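Long-range contacts in peroxiredoxin 6 (Arenicola marina, PDB 2V2G), which probably acts as a thiol-specific peroxidase, reducing hydrogen peroxide to water and organic hydroperoxides to alcohols: residues S36-F41 with T126-F131; V44-L49 with E82-L87; L69-V74 with I99-R104. The protein carries 1 engineered substitution. All coordinates share one frame; numbering follows the deposited sequence.

Contact 1 (S36-F41 with T126-F131); sequences SHPRDF and TCRAVF. With BEZ (benzoic acid), chain E.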
loop_
_atom_site.group_PDB
_atom_site.type_symbol
_atom_site.label_atom_id
_atom_site.label_comp_id
_atom_site.label_asym_id
_atom_site.label_seq_id
_atom_site.Cartn_x
_atom_site.Cartn_y
_atom_site.Cartn_z
ATOM N N SER A 36 2.865 -9.558 -7.092
ATOM C CA SER A 36 4.139 -10.105 -7.493
ATOM C C SER A 36 4.994 -10.472 -6.279
ATOM O O SER A 36 4.762 -10.041 -5.144
ATOM C CB SER A 36 4.916 -9.128 -8.373
ATOM O OG SER A 36 5.260 -7.971 -7.614
ATOM N N HIS A 37 6.031 -11.265 -6.559
ATOM C CA HIS A 37 7.076 -11.557 -5.624
ATOM C C HIS A 37 8.428 -11.722 -6.324
ATOM O O HIS A 37 8.490 -11.971 -7.527
ATOM C CB HIS A 37 6.774 -12.827 -4.810
ATOM C CG HIS A 37 6.776 -14.076 -5.642
ATOM N ND1 HIS A 37 5.688 -14.464 -6.397
ATOM C CD2 HIS A 37 7.725 -15.025 -5.831
ATOM C CE1 HIS A 37 5.995 -15.576 -7.057
ATOM N NE2 HIS A 37 7.234 -15.924 -6.757
ATOM N N PRO A 38 9.534 -11.500 -5.589
ATOM C CA PRO A 38 10.852 -11.440 -6.271
ATOM C C PRO A 38 11.352 -12.721 -6.918
ATOM O O PRO A 38 11.779 -12.691 -8.062
ATOM C CB PRO A 38 11.796 -10.909 -5.175
ATOM C CG PRO A 38 10.896 -10.280 -4.177
ATOM C CD PRO A 38 9.627 -11.052 -4.177
ATOM N N ARG A 39 11.235 -13.855 -6.218
ATOM C CA ARG A 39 11.851 -15.073 -6.677
ATOM C C ARG A 39 11.136 -16.260 -6.032
ATOM O O ARG A 39 10.831 -16.225 -4.868
ATOM C CB ARG A 39 13.361 -15.100 -6.283
ATOM C CG ARG A 39 14.180 -15.997 -7.121
ATOM C CD ARG A 39 14.481 -15.267 -8.354
ATOM N NE ARG A 39 15.133 -16.065 -9.371
ATOM C CZ ARG A 39 16.456 -16.229 -9.445
ATOM N NH1 ARG A 39 17.273 -15.701 -8.524
ATOM N NH2 ARG A 39 16.958 -16.965 -10.432
ATOM N N ASP A 40 10.924 -17.307 -6.819
ATOM C CA ASP A 40 10.483 -18.607 -6.292
ATOM C C ASP A 40 11.543 -19.175 -5.400
ATOM O O ASP A 40 12.720 -18.812 -5.516
ATOM C CB ASP A 40 10.168 -19.607 -7.422
ATOM C CG ASP A 40 9.034 -19.158 -8.311
ATOM O OD1 ASP A 40 8.495 -18.024 -8.119
ATOM O OD2 ASP A 40 8.733 -19.950 -9.254
ATOM N N PHE A 41 11.145 -20.092 -4.508
ATOM C CA PHE A 41 12.083 -20.753 -3.611
ATOM C C PHE A 41 12.828 -19.745 -2.704
ATOM O O PHE A 41 14.055 -19.884 -2.460
ATOM C CB PHE A 41 13.119 -21.663 -4.344
ATOM C CG PHE A 41 12.532 -22.700 -5.309
ATOM C CD1 PHE A 41 11.845 -23.829 -4.849
ATOM C CD2 PHE A 41 12.686 -22.554 -6.681
ATOM C CE1 PHE A 41 11.323 -24.770 -5.726
ATOM C CE2 PHE A 41 12.176 -23.496 -7.557
ATOM C CZ PHE A 41 11.492 -24.620 -7.073
ATOM N N THR A 126 11.113 -8.558 -9.766
ATOM C CA THR A 126 10.032 -7.711 -9.249
ATOM C C THR A 126 10.140 -7.535 -7.737
ATOM O O THR A 126 10.731 -8.342 -7.055
ATOM C CB THR A 126 8.628 -8.252 -9.556
ATOM O OG1 THR A 126 8.445 -9.550 -8.971
ATOM C CG2 THR A 126 8.383 -8.406 -11.039
ATOM N N CYS A 127 9.513 -6.472 -7.240
ATOM C CA CYS A 127 9.283 -6.305 -5.804
ATOM C C CYS A 127 8.025 -7.087 -5.361
ATOM O O CYS A 127 7.667 -8.085 -5.998
ATOM C CB CYS A 127 9.221 -4.806 -5.501
ATOM S SG CYS A 127 7.760 -3.952 -6.160
ATOM N N ARG A 128 7.429 -6.699 -4.227
ATOM C CA ARG A 128 6.231 -7.283 -3.707
ATOM C C ARG A 128 5.083 -6.312 -3.963
ATOM O O ARG A 128 4.692 -5.487 -3.111
ATOM C CB ARG A 128 6.414 -7.552 -2.228
ATOM C CG ARG A 128 7.439 -8.597 -1.889
ATOM C CD ARG A 128 7.508 -8.943 -0.424
ATOM N NE ARG A 128 8.753 -9.660 -0.178
ATOM C CZ ARG A 128 9.050 -10.897 -0.564
ATOM N NH1 ARG A 128 8.139 -11.669 -1.103
ATOM N NH2 ARG A 128 10.293 -11.330 -0.462
ATOM N N ALA A 129 4.638 -6.256 -5.210
ATOM C CA ALA A 129 3.617 -5.298 -5.641
ATOM C C ALA A 129 2.222 -5.918 -5.516
ATOM O O ALA A 129 2.083 -7.114 -5.653
ATOM C CB ALA A 129 3.900 -4.840 -7.119
ATOM N N VAL A 130 1.215 -5.090 -5.347
ATOM C CA VAL A 130 -0.180 -5.546 -5.384
ATOM C C VAL A 130 -0.968 -4.531 -6.170
ATOM O O VAL A 130 -0.908 -3.296 -5.911
ATOM C CB VAL A 130 -0.808 -5.722 -4.039
ATOM C CG1 VAL A 130 -2.279 -6.253 -4.149
ATOM C CG2 VAL A 130 0.040 -6.598 -3.111
ATOM N N PHE A 131 -1.710 -5.019 -7.145
ATOM C CA PHE A 131 -2.562 -4.205 -7.943
ATOM C C PHE A 131 -4.002 -4.736 -7.806
ATOM O O PHE A 131 -4.245 -5.884 -8.077
ATOM C CB PHE A 131 -2.180 -4.211 -9.451
ATOM C CG PHE A 131 -0.775 -3.780 -9.716
ATOM C CD1 PHE A 131 -0.452 -2.430 -9.807
ATOM C CD2 PHE A 131 0.252 -4.740 -9.781
ATOM C CE1 PHE A 131 0.861 -2.025 -10.033
ATOM C CE2 PHE A 131 1.551 -4.336 -10.005
ATOM C CZ PHE A 131 1.863 -2.948 -10.049
HETATM C C BEZ E . 12.335 -13.707 0.454
HETATM O O1 BEZ E . 12.757 -14.052 1.648
HETATM O O2 BEZ E . 11.221 -14.015 -0.151
HETATM C C1 BEZ E . 13.368 -12.891 -0.233
HETATM C C2 BEZ E . 13.385 -12.827 -1.614
HETATM C C3 BEZ E . 14.352 -12.083 -2.230
HETATM C C4 BEZ E . 15.336 -11.455 -1.465
HETATM C C5 BEZ E . 15.317 -11.489 -0.064
HETATM C C6 BEZ E . 14.322 -12.231 0.564
HETATM O O HOH W 1 10.318 -11.413 -9.972
#
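Strand 31-36 runs antiparallel to strand 124-133 in the central sheet of the thioredoxin fold, Ser36 N donating to Ala129 O at 2.9 Å with an N-H...O angle of 158°, and the chain leaves the sheet after Ser36. The next link is made by a side chain. Ser36 OG sits between its own N and carbonyl carbon (chi1 65°), where it donates to Cys127 O at 2.9 Å from well above that carbonyl plane and receives Ala129 N at 3.0 Å, so two bonds grip the hydroxyl and Ala129 CB packs beside it. Further on, Pro38 O and Thr126 N are bridged by a water. The pyrrolidine of Pro38 crosses the Arg128 side chain at about a right angle, placing CD 3.3 Å above one face of the guanidinium, offset toward its rim. Arg128, extended from CG to NE, reaches the benzoic acid pocket beside the engineered Ser45; its NH1 forms a salt bridge with Glu48, which helps fix the rotation of the group. On the loop side, His37 NE2 donates to Asp40 OD1 in the imidazole plane. The guanidinium edge faces the ligand, and Arg128 NH2 donates to benzoic acid O2 at 2.9 Å.

Contact 2 (V44-L49 with E82-L87); sequences VSTTEL and EDVKCL. Engineered in segment 44-49: Ser45 (natural residue Cys). With BEZ (benzoic acid), chain E.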
loop_
_atom_site.group_PDB
_atom_site.type_symbol
_atom_site.label_atom_id
_atom_site.label_comp_id
_atom_site.label_asym_id
_atom_site.label_seq_id
_atom_site.Cartn_x
_atom_site.Cartn_y
_atom_site.Cartn_z
ATOM N N VAL A 44 10.280 -15.498 2.543
ATOM C CA VAL A 44 9.106 -14.573 2.714
ATOM C C VAL A 44 8.042 -14.806 1.650
ATOM O O VAL A 44 6.873 -14.836 1.949
ATOM C CB VAL A 44 9.536 -13.065 2.788
ATOM C CG1 VAL A 44 8.309 -12.101 2.664
ATOM C CG2 VAL A 44 10.365 -12.854 4.115
ATOM N N SER A 45 8.504 -14.953 0.410
ATOM C CA SER A 45 7.617 -15.196 -0.730
ATOM C C SER A 45 6.766 -16.436 -0.479
ATOM O O SER A 45 5.548 -16.439 -0.794
ATOM C CB SER A 45 8.378 -15.368 -2.009
ATOM O OG SER A 45 9.032 -14.157 -2.387
ATOM N N THR A 46 7.373 -17.437 0.118
ATOM C CA THR A 46 6.650 -18.697 0.432
ATOM C C THR A 46 5.593 -18.429 1.484
ATOM O O THR A 46 4.424 -18.847 1.356
ATOM C CB THR A 46 7.595 -19.848 0.836
ATOM O OG1 THR A 46 8.623 -20.001 -0.124
ATOM C CG2 THR A 46 6.867 -21.257 0.907
ATOM N N THR A 47 5.964 -17.718 2.562
ATOM C CA THR A 47 4.944 -17.331 3.562
ATOM C C THR A 47 3.773 -16.523 2.975
ATOM O O THR A 47 2.631 -16.659 3.408
ATOM C CB THR A 47 5.555 -16.552 4.784
ATOM O OG1 THR A 47 5.911 -15.215 4.423
ATOM C CG2 THR A 47 6.779 -17.319 5.338
ATOM N N GLU A 48 4.067 -15.629 2.009
ATOM C CA GLU A 48 3.042 -14.786 1.403
ATOM C C GLU A 48 2.063 -15.550 0.515
ATOM O O GLU A 48 0.819 -15.464 0.722
ATOM C CB GLU A 48 3.684 -13.672 0.602
ATOM C CG GLU A 48 4.311 -12.631 1.469
ATOM C CD GLU A 48 4.829 -11.495 0.591
ATOM O OE1 GLU A 48 5.433 -11.834 -0.426
ATOM O OE2 GLU A 48 4.543 -10.317 0.884
ATOM N N LEU A 49 2.594 -16.321 -0.425
ATOM C CA LEU A 49 1.702 -17.135 -1.285
ATOM C C LEU A 49 0.970 -18.169 -0.438
ATOM O O LEU A 49 -0.181 -18.492 -0.708
ATOM C CB LEU A 49 2.457 -17.736 -2.482
ATOM C CG LEU A 49 2.573 -16.776 -3.669
ATOM C CD1 LEU A 49 3.405 -15.548 -3.420
ATOM C CD2 LEU A 49 3.109 -17.532 -4.903
ATOM N N GLU A 82 4.438 -26.619 -4.671
ATOM C CA GLU A 82 4.326 -27.702 -3.673
ATOM C C GLU A 82 4.857 -27.268 -2.299
ATOM O O GLU A 82 4.325 -27.685 -1.260
ATOM C CB GLU A 82 5.063 -28.946 -4.155
ATOM C CG GLU A 82 4.445 -29.606 -5.398
ATOM C CD GLU A 82 2.903 -29.782 -5.301
ATOM O OE1 GLU A 82 2.439 -30.428 -4.346
ATOM O OE2 GLU A 82 2.152 -29.279 -6.168
ATOM N N ASP A 83 5.898 -26.447 -2.289
ATOM C CA ASP A 83 6.436 -25.876 -1.059
ATOM C C ASP A 83 5.431 -24.870 -0.479
ATOM O O ASP A 83 5.201 -24.835 0.739
ATOM C CB ASP A 83 7.779 -25.174 -1.302
ATOM C CG ASP A 83 8.945 -26.125 -1.635
ATOM O OD1 ASP A 83 8.816 -27.391 -1.642
ATOM O OD2 ASP A 83 10.023 -25.545 -1.907
ATOM N N VAL A 84 4.825 -24.057 -1.352
ATOM C CA VAL A 84 3.809 -23.085 -0.920
ATOM C C VAL A 84 2.604 -23.779 -0.251
ATOM O O VAL A 84 2.137 -23.375 0.805
ATOM C CB VAL A 84 3.328 -22.196 -2.101
ATOM C CG1 VAL A 84 2.215 -21.278 -1.668
ATOM C CG2 VAL A 84 4.472 -21.350 -2.639
ATOM N N LYS A 85 2.090 -24.821 -0.893
ATOM C CA LYS A 85 0.977 -25.581 -0.315
ATOM C C LYS A 85 1.359 -26.091 1.068
ATOM O O LYS A 85 0.588 -25.984 2.004
ATOM C CB LYS A 85 0.634 -26.779 -1.213
ATOM C CG LYS A 85 0.052 -26.426 -2.540
ATOM C CD LYS A 85 -0.080 -27.631 -3.401
ATOM C CE LYS A 85 -0.601 -27.251 -4.729
ATOM N NZ LYS A 85 -0.696 -28.422 -5.617
ATOM N N CYS A 86 2.562 -26.641 1.189
ATOM C CA CYS A 86 3.019 -27.192 2.456
ATOM C C CYS A 86 2.937 -26.159 3.594
ATOM O O CYS A 86 2.354 -26.404 4.649
ATOM C CB CYS A 86 4.459 -27.652 2.270
ATOM S SG CYS A 86 5.172 -28.401 3.718
ATOM N N LEU A 87 3.543 -25.013 3.352
ATOM C CA LEU A 87 3.630 -23.968 4.315
ATOM C C LEU A 87 2.229 -23.414 4.630
ATOM O O LEU A 87 1.960 -22.953 5.741
ATOM C CB LEU A 87 4.570 -22.879 3.785
ATOM C CG LEU A 87 5.639 -22.209 4.678
ATOM C CD1 LEU A 87 5.561 -20.746 4.522
ATOM C CD2 LEU A 87 5.566 -22.592 6.167
HETATM C C BEZ E . 12.335 -13.707 0.454
HETATM O O1 BEZ E . 12.757 -14.052 1.648
HETATM O O2 BEZ E . 11.221 -14.015 -0.151
HETATM C C1 BEZ E . 13.368 -12.891 -0.233
HETATM C C2 BEZ E . 13.385 -12.827 -1.614
HETATM C C3 BEZ E . 14.352 -12.083 -2.230
HETATM C C4 BEZ E . 15.336 -11.455 -1.465
HETATM C C5 BEZ E . 15.317 -11.489 -0.064
HETATM C C6 BEZ E . 14.322 -12.231 0.564
#
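Helix 43-54, whose first turn carries the predicted peroxidatic position and part of the benzoic acid pocket, packs against helix 74-88 of the thioredoxin fold. The segments 44-49 and 82-87 cross at -65°, with their axes 8.4 Å apart at closest approach, and these two segments share no hydrogen bond. Leu87 carries much of the packing: its CD1 comes to 3.6 Å from Thr47 CA and 3.7 Å from Thr47 CG2, the two side chains side by side and pointing the same way. Thr46 meets the same leucine at about a right angle, CG2 to CD1 at 3.9 Å; its CG2 is anti to the backbone N, while Thr46 OG1 bonds to Thr42 O and to Trp80 NE1, earlier on helix 74-88. One turn on from Thr46, Leu49 CB abuts Val84 CG1 at 3.6 Å, that methyl also anti to its backbone N. Thr47 OG1, in the crowded position between N and carbonyl carbon (chi1 74°), donates to a lone pair of Val44 O at 2.7 Å, a carbonyl that also receives Glu48 N; the hydroxyl is also bonded to Ala175 N of the second subunit. An alanine at Thr47 would remove both OG1 bonds and the methyl beside Leu87, and would probably weaken that packing and the tie to the second subunit. At the helix start, Val44 N and Ser45 N donate to benzoic acid O1 and O2 at 3.0 and 2.9 Å. The engineered Ser45 replaces the cysteine that probably attacks peroxide, the last position of the peroxiredoxin PxxxTxxC motif, whose Pro38 and Thr42 are present.

Contact 3 (L69-V74 with I99-R104); sequences LSCDNV and IADETR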
loop_
_atom_site.group_PDB
_atom_site.type_symbol
_atom_site.label_atom_id
_atom_site.label_comp_id
_atom_site.label_asym_id
_atom_site.label_seq_id
_atom_site.Cartn_x
_atom_site.Cartn_y
_atom_site.Cartn_z
ATOM N N LEU A 69 2.734 -13.498 -9.738
ATOM C CA LEU A 69 3.717 -13.133 -10.756
ATOM C C LEU A 69 5.095 -13.053 -10.181
ATOM O O LEU A 69 5.310 -12.429 -9.145
ATOM C CB LEU A 69 3.386 -11.816 -11.370
ATOM C CG LEU A 69 4.279 -11.396 -12.530
ATOM C CD1 LEU A 69 3.429 -10.611 -13.522
ATOM C CD2 LEU A 69 5.559 -10.634 -12.061
ATOM N N SER A 70 6.025 -13.735 -10.814
ATOM C CA SER A 70 7.441 -13.414 -10.678
ATOM C C SER A 70 8.154 -13.588 -12.039
ATOM O O SER A 70 7.573 -14.042 -13.038
ATOM C CB SER A 70 8.110 -14.284 -9.607
ATOM O OG SER A 70 8.499 -15.591 -10.108
ATOM N N CYS A 71 9.424 -13.251 -12.077
ATOM C CA CYS A 71 10.173 -13.380 -13.353
ATOM C C CYS A 71 10.709 -14.804 -13.581
ATOM O O CYS A 71 11.389 -15.065 -14.545
ATOM C CB CYS A 71 11.280 -12.342 -13.538
ATOM S SG CYS A 71 10.699 -10.613 -13.356
ATOM N N ASP A 72 10.385 -15.726 -12.688
ATOM C CA ASP A 72 10.817 -17.113 -12.875
ATOM C C ASP A 72 9.987 -17.842 -13.947
ATOM O O ASP A 72 8.939 -17.362 -14.368
ATOM C CB ASP A 72 10.697 -17.859 -11.549
ATOM C CG ASP A 72 11.643 -17.305 -10.496
ATOM O OD1 ASP A 72 12.876 -17.538 -10.630
ATOM O OD2 ASP A 72 11.141 -16.600 -9.576
ATOM N N ASN A 73 10.447 -19.019 -14.349
ATOM C CA ASN A 73 9.765 -19.798 -15.353
ATOM C C ASN A 73 8.629 -20.661 -14.787
ATOM O O ASN A 73 8.524 -20.883 -13.571
ATOM C CB ASN A 73 10.760 -20.608 -16.234
ATOM C CG ASN A 73 11.475 -21.729 -15.479
ATOM O OD1 ASN A 73 10.919 -22.345 -14.582
ATOM N ND2 ASN A 73 12.695 -22.011 -15.871
ATOM N N VAL A 74 7.775 -21.148 -15.665
ATOM C CA VAL A 74 6.587 -21.902 -15.247
ATOM C C VAL A 74 6.940 -23.232 -14.517
ATOM O O VAL A 74 6.280 -23.622 -13.543
ATOM C CB VAL A 74 5.645 -22.169 -16.459
ATOM C CG1 VAL A 74 4.459 -23.106 -16.058
ATOM C CG2 VAL A 74 5.152 -20.857 -17.037
ATOM N N ILE A 99 2.040 -16.190 -13.019
ATOM C CA ILE A 99 2.556 -15.700 -14.293
ATOM C C ILE A 99 4.079 -15.771 -14.306
ATOM O O ILE A 99 4.715 -15.462 -13.257
ATOM C CB ILE A 99 2.124 -14.262 -14.500
ATOM C CG1 ILE A 99 0.619 -14.181 -14.666
ATOM C CG2 ILE A 99 2.905 -13.611 -15.728
ATOM C CD1 ILE A 99 0.091 -12.709 -14.521
ATOM N N ALA A 100 4.652 -16.159 -15.445
ATOM C CA ALA A 100 6.117 -16.219 -15.646
ATOM C C ALA A 100 6.571 -15.037 -16.482
ATOM O O ALA A 100 6.436 -15.111 -17.681
ATOM C CB ALA A 100 6.516 -17.512 -16.351
ATOM N N ASP A 101 7.166 -14.013 -15.877
ATOM C CA ASP A 101 7.576 -12.778 -16.590
ATOM C C ASP A 101 9.087 -12.793 -16.899
ATOM O O ASP A 101 9.890 -11.900 -16.504
ATOM C CB ASP A 101 7.207 -11.570 -15.730
ATOM C CG ASP A 101 7.489 -10.247 -16.422
ATOM O OD1 ASP A 101 7.234 -10.123 -17.679
ATOM O OD2 ASP A 101 7.942 -9.314 -15.709
ATOM N N GLU A 102 9.513 -13.806 -17.645
ATOM C CA GLU A 102 10.952 -14.023 -17.816
ATOM C C GLU A 102 11.658 -12.934 -18.602
ATOM O O GLU A 102 12.860 -12.746 -18.459
ATOM C CB GLU A 102 11.193 -15.388 -18.448
ATOM C CG GLU A 102 10.599 -16.581 -17.673
ATOM C CD GLU A 102 10.774 -17.856 -18.457
ATOM O OE1 GLU A 102 11.948 -18.273 -18.686
ATOM O OE2 GLU A 102 9.742 -18.411 -18.896
ATOM N N THR A 103 10.928 -12.249 -19.486
ATOM C CA THR A 103 11.520 -11.157 -20.269
ATOM C C THR A 103 11.526 -9.815 -19.479
ATOM O O THR A 103 12.102 -8.837 -19.972
ATOM C CB THR A 103 10.784 -10.884 -21.552
ATOM O OG1 THR A 103 9.457 -10.430 -21.291
ATOM C CG2 THR A 103 10.834 -12.130 -22.479
ATOM N N ARG A 104 10.976 -9.801 -18.288
ATOM C CA ARG A 104 10.799 -8.566 -17.493
ATOM C C ARG A 104 9.913 -7.479 -18.113
ATOM O O ARG A 104 9.795 -6.382 -17.544
ATOM C CB ARG A 104 12.149 -7.959 -17.065
ATOM C CG ARG A 104 12.821 -8.709 -15.942
ATOM C CD ARG A 104 13.294 -10.091 -16.257
ATOM N NE ARG A 104 14.031 -10.653 -15.101
ATOM C CZ ARG A 104 14.447 -11.896 -14.983
ATOM N NH1 ARG A 104 14.264 -12.779 -15.956
ATOM N NH2 ARG A 104 15.056 -12.265 -13.852
HETATM O O HOH W 2 13.707 -16.040 -15.387
HETATM O O HOH W 3 8.307 -20.673 -18.477
#
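Cys71 lays its CB over the centre of the Arg104 guanidinium, 3.5 Å above the plane, just where two parallel strands of a beta-alpha-beta crossover (strand 64-70, helix 74-88, strand 98-100) run out into loops. Bending at chi2 (67°) folds the arginine back over the cysteine. In the plane of the group, Arg104 NH1 donates to Glu102 O at 2.9 Å, while NE is held by Pro124 O; together these bonds help keep the guanidinium flat against Cys71. The strands themselves are joined through Ser70, whose N donates to Ile99 O at 3.3 Å, nearly along the C=O axis, and whose O receives Asp101 N at 2.9 Å in an almost straight bond (174°). Leu69 and Ile99 share one face of the sheet and cross obliquely, CD1 of the leucine touching CG2 of the isoleucine at 3.8 Å. On the other face, Ala100 CB presses on Asp72 O and reaches Val74 CG2 at 3.7 Å. Asp101 then opens a type I turn closed by Arg104 N to Asp101 O, and its carboxylate goes on to Leu106 N and Ala107 N at the start of helix 105-109. Across from the turn, Asn73 is the N-cap of helix 74-88, its OD1 accepting from Asp76 N. The Glu102 side chain, extended beyond CG, brings its carboxylate against Asn73, CD to Asn73 CB 3.5 Å, and its OE2 receives a water that in turn accepts from Val74 N at 2.9 Å.

In the fold
From the N terminus, the chain first runs through strand 31-36 into segment 36-41, which waits for strand 124-133 to return; contact 1 therefore closes the longest loop, and the other two both lie within it. Contact 2 starts on helix 43-54 and is completed on helix 74-88, while contact 3 starts between those helices, at the end of strand 64-70, and is completed at the end of strand 98-100, so the two cross along the chain. Their nearest atoms stay about 6 Å apart. Contact 1 touches both: Arg128 CZ packs on Val44 CG1, and His37 N is probably hydrogen-bonded to Leu69 O. The central sheet is thus tied to the active-site helix and to the crossover beside it.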